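Homoserine dehydrogenase (Staphylococcus aureus M1064, PDB 4PG7) catalyses the NAD(P)-dependent interconversion of aspartate semialdehyde and homoserine in the aspartic acid pathway, probably by hydride transfer. Local coordinates at residues Ile59-Val64 with Gln77-Glu82; Ile171-Gly176 with Lys271-Asn276. All blocks are in the same frame, centred on the assembly; numbering follows the deposited sequence.

Contact 1: Ile59-Val64 with Gln77-Glu82; sequences IKHILV and QYHLTE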
ATOM      1  N   ILE A  59      33.944   7.343   0.218  1.00 44.74           N
ATOM      2  CA  ILE A  59      34.041   5.929  -0.078  1.00 45.43           C
ATOM      3  C   ILE A  59      35.519   5.578  -0.054  1.00 44.61           C
ATOM      4  O   ILE A  59      36.243   5.768  -1.037  1.00 45.57           O
ATOM      5  CB  ILE A  59      33.416   5.584  -1.442  1.00 45.47           C
ATOM      6  CG1 ILE A  59      31.950   6.029  -1.475  1.00 46.36           C
ATOM      7  CG2 ILE A  59      33.534   4.094  -1.695  1.00 45.15           C
ATOM      8  CD1 ILE A  59      31.259   5.856  -2.820  1.00 47.26           C
ATOM      9  N   LYS A  60      35.964   5.068   1.085  1.00 44.42           N
ATOM     10  CA  LYS A  60      37.391   4.843   1.313  1.00 44.06           C
ATOM     11  C   LYS A  60      37.880   3.500   0.772  1.00 43.22           C
ATOM     12  O   LYS A  60      39.055   3.370   0.428  1.00 43.87           O
ATOM     13  CB  LYS A  60      37.699   4.934   2.808  1.00 45.26           C
ATOM     14  CG  LYS A  60      39.186   4.998   3.095  1.00 45.52           C
ATOM     15  CD  LYS A  60      39.477   5.432   4.516  1.00 46.49           C
ATOM     16  CE  LYS A  60      40.968   5.302   4.809  1.00 45.91           C
ATOM     17  NZ  LYS A  60      41.183   5.220   6.270  1.00 46.91           N
ATOM     18  N   HIS A  61      37.000   2.496   0.743  1.00 39.98           N
ATOM     19  CA  HIS A  61      37.345   1.171   0.232  1.00 39.43           C
ATOM     20  C   HIS A  61      36.140   0.572  -0.500  1.00 37.98           C
ATOM     21  O   HIS A  61      34.994   0.748  -0.085  1.00 36.80           O
ATOM     22  CB  HIS A  61      37.717   0.192   1.365  1.00 40.69           C
ATOM     23  CG  HIS A  61      38.794   0.675   2.291  1.00 42.05           C
ATOM     24  ND1 HIS A  61      40.130   0.648   1.961  1.00 44.58           N
ATOM     25  CD2 HIS A  61      38.735   1.155   3.553  1.00 42.44           C
ATOM     26  CE1 HIS A  61      40.848   1.127   2.962  1.00 44.55           C
ATOM     27  NE2 HIS A  61      40.021   1.444   3.943  1.00 44.17           N
ATOM     28  N   ILE A  62      36.416  -0.161  -1.567  1.00 37.70           N
ATOM     29  CA  ILE A  62      35.431  -1.010  -2.190  1.00 37.69           C
ATOM     30  C   ILE A  62      35.992  -2.416  -2.283  1.00 38.23           C
ATOM     31  O   ILE A  62      37.034  -2.634  -2.887  1.00 39.52           O
ATOM     32  CB  ILE A  62      35.016  -0.492  -3.582  1.00 37.68           C
ATOM     33  CG1 ILE A  62      34.485   0.947  -3.473  1.00 37.49           C
ATOM     34  CG2 ILE A  62      33.922  -1.384  -4.157  1.00 37.40           C
ATOM     35  CD1 ILE A  62      34.165   1.621  -4.802  1.00 37.33           C
ATOM     36  N   LEU A  63      35.326  -3.366  -1.639  1.00 39.16           N
ATOM     37  CA  LEU A  63      35.690  -4.769  -1.770  1.00 41.33           C
ATOM     38  C   LEU A  63      35.125  -5.308  -3.082  1.00 42.45           C
ATOM     39  O   LEU A  63      33.919  -5.199  -3.347  1.00 39.29           O
ATOM     40  CB  LEU A  63      35.160  -5.599  -0.593  1.00 41.66           C
ATOM     41  CG  LEU A  63      35.519  -7.096  -0.573  1.00 42.95           C
ATOM     42  CD1 LEU A  63      36.989  -7.304  -0.227  1.00 45.36           C
ATOM     43  CD2 LEU A  63      34.657  -7.852   0.430  1.00 43.65           C
ATOM     44  N   VAL A  64      36.000  -5.887  -3.891  1.00 45.56           N
ATOM     45  CA  VAL A  64      35.594  -6.582  -5.112  1.00 48.07           C
ATOM     46  C   VAL A  64      36.212  -7.974  -5.115  1.00 50.87           C
ATOM     47  O   VAL A  64      37.229  -8.214  -4.449  1.00 51.89           O
ATOM     48  CB  VAL A  64      36.017  -5.823  -6.388  1.00 48.64           C
ATOM     49  CG1 VAL A  64      35.443  -4.413  -6.388  1.00 48.66           C
ATOM     50  CG2 VAL A  64      37.531  -5.767  -6.536  1.00 49.98           C
ATOM     51  N   GLN A  77      38.769   5.678  -9.576  1.00 49.71           N
ATOM     52  CA  GLN A  77      39.131   6.739  -8.624  1.00 50.78           C
ATOM     53  C   GLN A  77      39.127   6.212  -7.182  1.00 49.30           C
ATOM     54  O   GLN A  77      39.709   6.810  -6.300  1.00 50.93           O
ATOM     55  CB  GLN A  77      38.143   7.911  -8.728  1.00 49.68           C
ATOM     56  N   TYR A  78      38.450   5.094  -6.953  1.00 45.71           N
ATOM     57  CA  TYR A  78      38.286   4.548  -5.617  1.00 43.97           C
ATOM     58  C   TYR A  78      39.324   3.486  -5.339  1.00 43.95           C
ATOM     59  O   TYR A  78      39.871   2.859  -6.236  1.00 44.18           O
ATOM     60  CB  TYR A  78      36.861   3.988  -5.423  1.00 41.50           C
ATOM     61  CG  TYR A  78      35.827   5.047  -5.646  1.00 40.77           C
ATOM     62  CD1 TYR A  78      35.518   5.949  -4.647  1.00 40.07           C
ATOM     63  CD2 TYR A  78      35.184   5.181  -6.874  1.00 40.67           C
ATOM     64  CE1 TYR A  78      34.577   6.936  -4.847  1.00 41.37           C
ATOM     65  CE2 TYR A  78      34.234   6.170  -7.082  1.00 40.14           C
ATOM     66  CZ  TYR A  78      33.934   7.046  -6.062  1.00 40.92           C
ATOM     67  OH  TYR A  78      32.994   8.045  -6.229  1.00 42.72           O
ATOM     68  N   HIS A  79      39.585   3.294  -4.068  1.00 43.52           N
ATOM     69  CA  HIS A  79      40.502   2.261  -3.653  1.00 45.10           C
ATOM     70  C   HIS A  79      39.776   0.902  -3.595  1.00 43.94           C
ATOM     71  O   HIS A  79      38.824   0.708  -2.818  1.00 42.62           O
ATOM     72  CB  HIS A  79      41.077   2.633  -2.312  1.00 46.20           C
ATOM     73  CG  HIS A  79      41.923   1.565  -1.728  1.00 48.81           C
ATOM     74  ND1 HIS A  79      41.570   0.921  -0.570  1.00 49.51           N
ATOM     75  CD2 HIS A  79      43.042   0.956  -2.178  1.00 49.01           C
ATOM     76  CE1 HIS A  79      42.466  -0.007  -0.294  1.00 50.13           C
ATOM     77  NE2 HIS A  79      43.363  -0.010  -1.256  1.00 50.76           N
ATOM     78  N   LEU A  80      40.194  -0.006  -4.464  1.00 43.73           N
ATOM     79  CA  LEU A  80      39.596  -1.340  -4.571  1.00 45.34           C
ATOM     80  C   LEU A  80      40.499  -2.315  -3.864  1.00 45.86           C
ATOM     81  O   LEU A  80      41.708  -2.242  -4.016  1.00 47.11           O
ATOM     82  CB  LEU A  80      39.493  -1.766  -6.040  1.00 47.94           C
ATOM     83  CG  LEU A  80      38.774  -0.810  -6.999  1.00 49.94           C
ATOM     84  CD1 LEU A  80      38.777  -1.403  -8.398  1.00 51.32           C
ATOM     85  CD2 LEU A  80      37.343  -0.540  -6.545  1.00 48.59           C
ATOM     86  N   THR A  81      39.918  -3.220  -3.098  1.00 43.41           N
ATOM     87  CA  THR A  81      40.670  -4.251  -2.430  1.00 44.99           C
ATOM     88  C   THR A  81      39.953  -5.590  -2.566  1.00 45.87           C
ATOM     89  O   THR A  81      38.750  -5.626  -2.756  1.00 43.08           O
ATOM     90  CB  THR A  81      40.858  -3.910  -0.935  1.00 45.06           C
ATOM     91  OG1 THR A  81      41.542  -4.983  -0.281  1.00 45.11           O
ATOM     92  CG2 THR A  81      39.515  -3.657  -0.252  1.00 43.14           C
ATOM     93  N   GLU A  82      40.718  -6.675  -2.509  1.00 48.74           N
ATOM     94  CA  GLU A  82      40.172  -8.033  -2.462  1.00 50.18           C
ATOM     95  C   GLU A  82      40.222  -8.627  -1.060  1.00 50.29           C
ATOM     96  O   GLU A  82      39.779  -9.757  -0.847  1.00 50.35           O
ATOM     97  CB  GLU A  82      40.934  -8.948  -3.416  1.00 52.19           C
ATOM     98  CG  GLU A  82      40.652  -8.639  -4.877  1.00 55.30           C
ATOM     99  CD  GLU A  82      41.604  -9.355  -5.816  1.00 59.11           C
ATOM    100  OE1 GLU A  82      42.312 -10.281  -5.356  1.00 61.14           O
ATOM    101  OE2 GLU A  82      41.644  -8.988  -7.013  1.00 60.03           O
TER
HETATM  102  O   HOH W   1      38.601   5.166  -2.223  1.00 42.61           O
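At the edge of the parallel sheet of the probable Rossmann-type nucleotide-binding domain, Ile62 and Leu63 of strand 55-63 pair with Leu80 and Thr81 of the short strand 80-81. Three backbone bonds hold the pair: Ile62 N to His79 O (2.8 Å), Thr81 N to Ile62 O (3.0 Å) and Val64 N to Thr81 O (3.0 Å). Before the bridges begin, a water takes over. It accepts from His79 N and donates to Ile59 O.

On the face of Leu63 and Thr81, the His61 and His79 side chains run side by side. Their ND1 atoms share a clearly bent hydrogen bond (2.9 Å, 142°). The rings meet rim to rim, with their planes at 68°. Asp90 OD2 holds His61 NE2 and also forms a salt bridge with Lys60. Ile62, Leu80 and Tyr78 pack by carbon contacts on the opposite face. Ile62 CD1 touches Tyr78 CB (3.6 Å), and Ile62 CB meets Leu80 CD2 (3.8 Å). Tyr78 CG stands anti to the carbonyl carbon (chi1 -59°), and the ring runs back so that CE1 meets Ile59 CB at 3.8 Å. The Tyr78 hydroxyl is hydrogen-bonded to Glu43 of helix 33-53.

An ND1-ND1 bond needs a proton on one nitrogen and a lone pair on the other. The donor is undecided. The two imidazoles are probably coupled in protonation, and Lys60 would lessen any effect of Asp90 on His61.

Contact 2: Ile171-Gly176 with Lys271-Asn276; sequences ISKFMG and KGIYEN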
ATOM      1  N   ILE A 171      -1.162  -7.781  13.084  1.00 51.95           N
ATOM      2  CA  ILE A 171      -1.400  -8.535  11.863  1.00 49.00           C
ATOM      3  C   ILE A 171      -1.581 -10.004  12.226  1.00 44.50           C
ATOM      4  O   ILE A 171      -0.739 -10.570  12.894  1.00 45.72           O
ATOM      5  CB  ILE A 171      -0.220  -8.384  10.886  1.00 47.12           C
ATOM      6  CG1 ILE A 171      -0.004  -6.909  10.534  1.00 47.01           C
ATOM      7  CG2 ILE A 171      -0.459  -9.209   9.629  1.00 45.78           C
ATOM      8  CD1 ILE A 171       1.268  -6.641   9.746  1.00 46.41           C
ATOM      9  N   SER A 172      -2.672 -10.614  11.789  1.00 42.41           N
ATOM     10  CA  SER A 172      -2.895 -12.043  11.999  1.00 42.27           C
ATOM     11  C   SER A 172      -2.646 -12.896  10.750  1.00 38.43           C
ATOM     12  O   SER A 172      -2.416 -14.102  10.842  1.00 35.93           O
ATOM     13  CB  SER A 172      -4.323 -12.268  12.485  1.00 44.86           C
ATOM     14  OG  SER A 172      -5.255 -11.979  11.461  1.00 47.78           O
ATOM     15  N   LYS A 173      -2.698 -12.278   9.578  1.00 35.13           N
ATOM     16  CA  LYS A 173      -2.545 -13.022   8.333  1.00 33.50           C
ATOM     17  C   LYS A 173      -2.085 -12.083   7.224  1.00 31.18           C
ATOM     18  O   LYS A 173      -2.482 -10.927   7.181  1.00 30.29           O
ATOM     19  CB  LYS A 173      -3.865 -13.715   7.958  1.00 33.82           C
ATOM     20  CG  LYS A 173      -3.867 -14.454   6.616  1.00 32.17           C
ATOM     21  CD  LYS A 173      -5.184 -15.193   6.415  1.00 34.26           C
ATOM     22  CE  LYS A 173      -5.246 -15.869   5.057  1.00 34.64           C
ATOM     23  NZ  LYS A 173      -6.602 -16.400   4.742  1.00 35.67           N
ATOM     24  N   PHE A 174      -1.222 -12.578   6.348  1.00 30.96           N
ATOM     25  CA  PHE A 174      -0.962 -11.894   5.088  1.00 29.31           C
ATOM     26  C   PHE A 174      -1.008 -12.874   3.950  1.00 28.74           C
ATOM     27  O   PHE A 174      -0.699 -14.050   4.119  1.00 28.68           O
ATOM     28  CB  PHE A 174       0.385 -11.159   5.106  1.00 29.72           C
ATOM     29  CG  PHE A 174       1.586 -12.068   5.143  1.00 29.63           C
ATOM     30  CD1 PHE A 174       2.107 -12.610   3.965  1.00 29.85           C
ATOM     31  CD2 PHE A 174       2.221 -12.353   6.325  1.00 30.51           C
ATOM     32  CE1 PHE A 174       3.210 -13.441   3.980  1.00 29.72           C
ATOM     33  CE2 PHE A 174       3.337 -13.181   6.348  1.00 31.51           C
ATOM     34  CZ  PHE A 174       3.824 -13.736   5.185  1.00 30.40           C
ATOM     35  N   MET A 175      -1.393 -12.371   2.784  1.00 28.35           N
ATOM     36  CA  MET A 175      -1.346 -13.126   1.539  1.00 28.12           C
ATOM     37  C   MET A 175      -0.725 -12.224   0.498  1.00 27.51           C
ATOM     38  O   MET A 175      -1.112 -11.059   0.382  1.00 26.62           O
ATOM     39  CB  MET A 175      -2.747 -13.492   1.061  1.00 28.65           C
ATOM     40  CG  MET A 175      -3.498 -14.412   1.974  1.00 31.28           C
ATOM     41  SD  MET A 175      -5.028 -14.913   1.195  1.00 34.60           S
ATOM     42  CE  MET A 175      -6.006 -13.438   1.277  1.00 35.09           C
ATOM     43  N   GLY A 176       0.195 -12.761  -0.286  1.00 26.37           N
ATOM     44  CA  GLY A 176       0.868 -11.957  -1.247  1.00 25.80           C
ATOM     45  C   GLY A 176       1.159 -12.609  -2.560  1.00 26.50           C
ATOM     46  O   GLY A 176       1.327 -13.837  -2.645  1.00 27.28           O
ATOM     47  N   LYS A 271       1.741 -16.993   1.825  1.00 27.44           N
ATOM     48  CA  LYS A 271       0.779 -16.762   2.896  1.00 28.52           C
ATOM     49  C   LYS A 271       1.457 -17.019   4.221  1.00 29.70           C
ATOM     50  O   LYS A 271       2.206 -17.991   4.356  1.00 30.45           O
ATOM     51  CB  LYS A 271      -0.357 -17.747   2.703  1.00 29.54           C
ATOM     52  CG  LYS A 271      -1.559 -17.531   3.548  1.00 32.43           C
ATOM     53  CD  LYS A 271      -2.794 -18.167   2.900  1.00 34.44           C
ATOM     54  CE  LYS A 271      -2.786 -19.687   2.912  1.00 34.61           C
ATOM     55  NZ  LYS A 271      -3.938 -20.218   2.094  1.00 35.75           N
ATOM     56  N   GLY A 272       1.175 -16.167   5.195  1.00 29.67           N
ATOM     57  CA  GLY A 272       1.558 -16.421   6.571  1.00 32.15           C
ATOM     58  C   GLY A 272       0.380 -16.184   7.489  1.00 33.89           C
ATOM     59  O   GLY A 272      -0.225 -15.104   7.460  1.00 34.13           O
ATOM     60  N   ILE A 273       0.054 -17.198   8.289  1.00 35.96           N
ATOM     61  CA  ILE A 273      -1.036 -17.136   9.271  1.00 38.40           C
ATOM     62  C   ILE A 273      -0.444 -17.327  10.671  1.00 41.85           C
ATOM     63  O   ILE A 273       0.237 -18.313  10.926  1.00 38.76           O
ATOM     64  CB  ILE A 273      -2.086 -18.231   8.998  1.00 39.83           C
ATOM     65  CG1 ILE A 273      -2.643 -18.104   7.574  1.00 39.44           C
ATOM     66  CG2 ILE A 273      -3.212 -18.146  10.022  1.00 41.81           C
ATOM     67  CD1 ILE A 273      -3.491 -19.276   7.117  1.00 42.19           C
ATOM     68  N   TYR A 274      -0.686 -16.368  11.558  1.00 46.04           N
ATOM     69  CA  TYR A 274      -0.129 -16.380  12.901  1.00 52.27           C
ATOM     70  C   TYR A 274      -1.258 -16.697  13.862  1.00 56.15           C
ATOM     71  O   TYR A 274      -2.078 -15.836  14.143  1.00 54.60           O
ATOM     72  CB  TYR A 274       0.483 -15.018  13.225  1.00 56.05           C
ATOM     73  CG  TYR A 274       1.226 -14.898  14.547  1.00 61.88           C
ATOM     74  CD1 TYR A 274       1.928 -15.973  15.092  1.00 64.45           C
ATOM     75  CD2 TYR A 274       1.281 -13.679  15.218  1.00 64.26           C
ATOM     76  CE1 TYR A 274       2.629 -15.841  16.280  1.00 65.79           C
ATOM     77  CE2 TYR A 274       1.983 -13.538  16.401  1.00 67.57           C
ATOM     78  CZ  TYR A 274       2.652 -14.625  16.931  1.00 67.85           C
ATOM     79  OH  TYR A 274       3.345 -14.488  18.112  1.00 72.73           O
ATOM     80  N   GLU A 275      -1.298 -17.944  14.329  1.00 60.29           N
ATOM     81  CA  GLU A 275      -2.350 -18.450  15.228  1.00 64.68           C
ATOM     82  C   GLU A 275      -1.708 -19.140  16.432  1.00 65.70           C
ATOM     83  O   GLU A 275      -0.829 -19.988  16.266  1.00 64.14           O
ATOM     84  CB  GLU A 275      -3.272 -19.448  14.504  1.00 63.54           C
ATOM     85  CG  GLU A 275      -4.273 -18.819  13.544  1.00 65.23           C
ATOM     86  N   ASN A 276      -2.141 -18.756  17.634  1.00 72.13           N
ATOM     87  CA  ASN A 276      -1.737 -19.410  18.896  1.00 71.28           C
ATOM     88  C   ASN A 276      -0.224 -19.511  19.102  1.00 68.79           C
ATOM     89  O   ASN A 276       0.316 -20.589  19.354  1.00 64.92           O
ATOM     90  CB  ASN A 276      -2.386 -20.794  18.990  1.00 71.93           C
ATOM     91  CG  ASN A 276      -3.902 -20.719  19.032  1.00 72.10           C
ATOM     92  OD1 ASN A 276      -4.479 -19.827  19.662  1.00 68.99           O
ATOM     93  ND2 ASN A 276      -4.555 -21.658  18.361  1.00 72.54           N
TER
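Phe174 lays its ring over the backbone of Gly272, and this is the tight part of an antiparallel strand pair in the mixed sheet of the homoserine dehydrogenase domain. Strand 171-176 runs against 271-275 at 177°. Phe174 and Gly272 form a hydrogen-bonded pair. Phe174 N gives to Gly272 O (2.9 Å), and Gly272 N gives to Phe174 O (3.0 Å). Two residues along, Tyr274 N reaches Ser172 O at 2.9 Å in a nearly straight bond.

The Phe174 CG sits between its own backbone N and carbonyl carbon (chi1 68°), which swings the ring across to the partner strand. Gly272 N lies 3.5 Å above the ring plane, over its centre. Gly272 CA makes a CH-pi contact, 4.0 Å from the ring centroid. With no side chain at Gly272, the ring can settle directly on the main chain. Thr229 and Ser230 of helix 220-234 also touch Phe174.

The other face is looser and lined by long chains. Lys173, Lys271 and Ile273 are partly exposed there, while Met175 is buried. Lys173 is extended and runs beside Ile273, with CG 4.0 Å from Ile273 CG1. The aliphatic part of Lys271 lies alongside Met175, and its CD is 3.9 Å from Met175 CG. Beyond this, Lys271 bends at chi3. The NZ atoms of Lys173 and Lys271 are 5.4 Å apart, and each makes a salt bridge to Glu444 of strand 436-444. At the 171 end, Ser172 and Lys173 form a classic beta bulge against Ile307 of strand 302-308.

The shared Glu444 carboxylate probably offsets the closeness of the two ammonium groups. It also ties this lysine-bearing face to the C-terminal strand. The Phe174 side is held by van der Waals and CH-pi contact with the Gly272 main chain, while the backbone bonds join the strands themselves.

In the fold
From the N terminus, the chain first builds the parallel nucleotide-binding sheet. Contact 1 closes a short connection there, with 12 residues and no helix or strand between its segments. It ties 80-81 to 55-63 as an edge strand of that sheet within the chain. The chain then completes the sheet and enters 171-177. Contact 2 closes a much longer excursion, 94 residues that are mostly helical. It joins 264-275 to 171-177 in the mixed sheet, which also includes C-terminal strands. The contacts follow in series, neither nested nor crossed. They lie on opposite sides of the chain's centre. The nearest atoms of contact 1 and contact 2 are about 32 Å apart.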